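Local coordinates for DNA repair and telomere maintenance protein nbs1 (PDB 3HUF) that serves, as the Nbs1 subunit of the MRN complex, as an adaptor in DNA double-strand break repair, its FHA and BRCT domains recognising phosphorylated proteins such as Ctp1, at residues R16-G21 with F50-P55. Numbering follows the deposited sequence.
Sequences RILFPG and FTILTP
Ile52 and Gly21 grip each other through two backbone hydrogen bonds, forming an antiparallel hydrogen-bonded pair. Gly21 N donates to Ile52 O (3.0 Å) and Ile52 N returns one to Gly21 O. Ile52 O also receives a CA-H...O contact from Pro20 CA (3.3 Å), and Thr51 CA makes another to Gly21 O.

The Ile52 side chain runs from this pair into the bend of 18-20. Its CB meets Pro20 CA and Phe19 O. CG2, anti to the backbone N, lies against Pro20 CA at 3.9 Å and close to Pro20 N. The other branch, through CG1 beside the backbone N, carries CD1 to Leu18, where it touches CB at 3.5 Å and the carbonyl O at 3.9 Å; the two side chains cross at about a right angle. An alanine in place of Ile52 removes CG2, CG1 and CD1 and would probably leave a gap against Leu18 CB and Pro20 CA.

Leu18 CD1 also reaches the edge of the Phe50 ring, near its plane, 4.2 Å from CD2. Farther along, Pro20 CG rests on Leu53 O and Thr54 CA. Strand 16-18 belongs to the sheet containing 2-6, whereas Gly21 opens strand 21-26 beside 48-52, and so the chain crosses here from one sheet of the FHA-domain beta sandwich to the other.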
# COMPACT_ATOMS: atom_id res chain seq x y z
N ARG A 16 7.76 -7.50 -15.92
CA ARG A 16 8.38 -8.25 -14.84
C ARG A 16 8.49 -7.44 -13.57
O ARG A 16 8.95 -6.31 -13.59
CB ARG A 16 9.76 -8.77 -15.26
CG ARG A 16 10.49 -9.46 -14.11
CD ARG A 16 11.62 -10.30 -14.57
NE ARG A 16 12.31 -10.88 -13.43
CZ ARG A 16 13.45 -11.56 -13.52
NH1 ARG A 16 14.02 -11.76 -14.71
NH2 ARG A 16 14.01 -12.05 -12.42
N ILE A 17 8.09 -8.03 -12.45
CA ILE A 17 8.28 -7.42 -11.14
C ILE A 17 9.72 -7.64 -10.63
O ILE A 17 10.19 -8.77 -10.54
CB ILE A 17 7.29 -8.00 -10.12
CG1 ILE A 17 5.85 -7.71 -10.56
CG2 ILE A 17 7.48 -7.37 -8.78
CD1 ILE A 17 4.87 -8.50 -9.74
N LEU A 18 10.40 -6.55 -10.30
CA LEU A 18 11.78 -6.63 -9.85
C LEU A 18 11.85 -6.42 -8.34
O LEU A 18 11.46 -5.40 -7.83
CB LEU A 18 12.64 -5.56 -10.57
CG LEU A 18 12.73 -5.66 -12.10
CD1 LEU A 18 13.76 -4.62 -12.65
CD2 LEU A 18 13.08 -7.11 -12.56
N PHE A 19 12.39 -7.39 -7.64
CA PHE A 19 12.55 -7.27 -6.21
C PHE A 19 13.92 -6.68 -5.89
O PHE A 19 14.79 -6.67 -6.75
CB PHE A 19 12.39 -8.65 -5.58
CG PHE A 19 11.16 -9.37 -6.01
CD1 PHE A 19 11.25 -10.60 -6.66
CD2 PHE A 19 9.91 -8.84 -5.76
CE1 PHE A 19 10.09 -11.28 -7.05
CE2 PHE A 19 8.76 -9.51 -6.14
CZ PHE A 19 8.85 -10.73 -6.80
N PRO A 20 14.09 -6.11 -4.68
CA PRO A 20 15.40 -5.77 -4.14
C PRO A 20 16.45 -6.86 -4.40
O PRO A 20 16.19 -8.04 -4.15
CB PRO A 20 15.12 -5.63 -2.65
CG PRO A 20 13.72 -4.97 -2.65
CD PRO A 20 13.01 -5.69 -3.76
N GLY A 21 17.62 -6.43 -4.88
CA GLY A 21 18.72 -7.33 -5.19
C GLY A 21 19.31 -6.83 -6.50
O GLY A 21 19.05 -5.70 -6.92
N PHE A 50 21.21 -3.69 -12.79
CA PHE A 50 20.20 -2.96 -12.05
C PHE A 50 20.27 -3.49 -10.62
O PHE A 50 20.20 -4.70 -10.41
CB PHE A 50 18.78 -3.28 -12.55
CG PHE A 50 18.50 -2.89 -13.98
CD1 PHE A 50 19.37 -2.10 -14.72
CD2 PHE A 50 17.32 -3.31 -14.55
CE1 PHE A 50 19.07 -1.76 -16.03
CE2 PHE A 50 16.99 -2.97 -15.87
CZ PHE A 50 17.86 -2.19 -16.61
N THR A 51 20.42 -2.59 -9.66
CA THR A 51 20.44 -2.94 -8.24
C THR A 51 19.32 -2.17 -7.59
O THR A 51 19.22 -0.95 -7.73
CB THR A 51 21.80 -2.59 -7.55
OG1 THR A 51 22.86 -3.24 -8.25
CG2 THR A 51 21.82 -3.07 -6.10
N ILE A 52 18.43 -2.89 -6.94
CA ILE A 52 17.32 -2.26 -6.25
C ILE A 52 17.59 -2.42 -4.77
O ILE A 52 17.80 -3.54 -4.29
CB ILE A 52 15.98 -2.86 -6.68
CG1 ILE A 52 15.79 -2.59 -8.18
CG2 ILE A 52 14.82 -2.26 -5.84
CD1 ILE A 52 14.62 -3.28 -8.78
N LEU A 53 17.62 -1.30 -4.04
CA LEU A 53 17.85 -1.41 -2.61
C LEU A 53 16.54 -1.77 -1.94
O LEU A 53 15.47 -1.53 -2.45
CB LEU A 53 18.49 -0.16 -1.99
CG LEU A 53 19.81 0.32 -2.58
CD1 LEU A 53 20.35 1.55 -1.83
CD2 LEU A 53 20.87 -0.83 -2.64
N THR A 54 16.67 -2.37 -0.78
CA THR A 54 15.56 -2.74 0.08
C THR A 54 14.91 -1.41 0.64
O THR A 54 15.55 -0.36 0.67
CB THR A 54 16.23 -3.68 1.11
OG1 THR A 54 15.52 -4.93 1.28
CG2 THR A 54 16.64 -3.03 2.36
N PRO A 55 13.62 -1.43 1.00
CA PRO A 55 13.04 -0.14 1.43
C PRO A 55 13.46 0.36 2.82
O PRO A 55 13.88 -0.43 3.65
CB PRO A 55 11.53 -0.41 1.39
CG PRO A 55 11.40 -1.91 1.58
CD PRO A 55 12.62 -2.52 0.97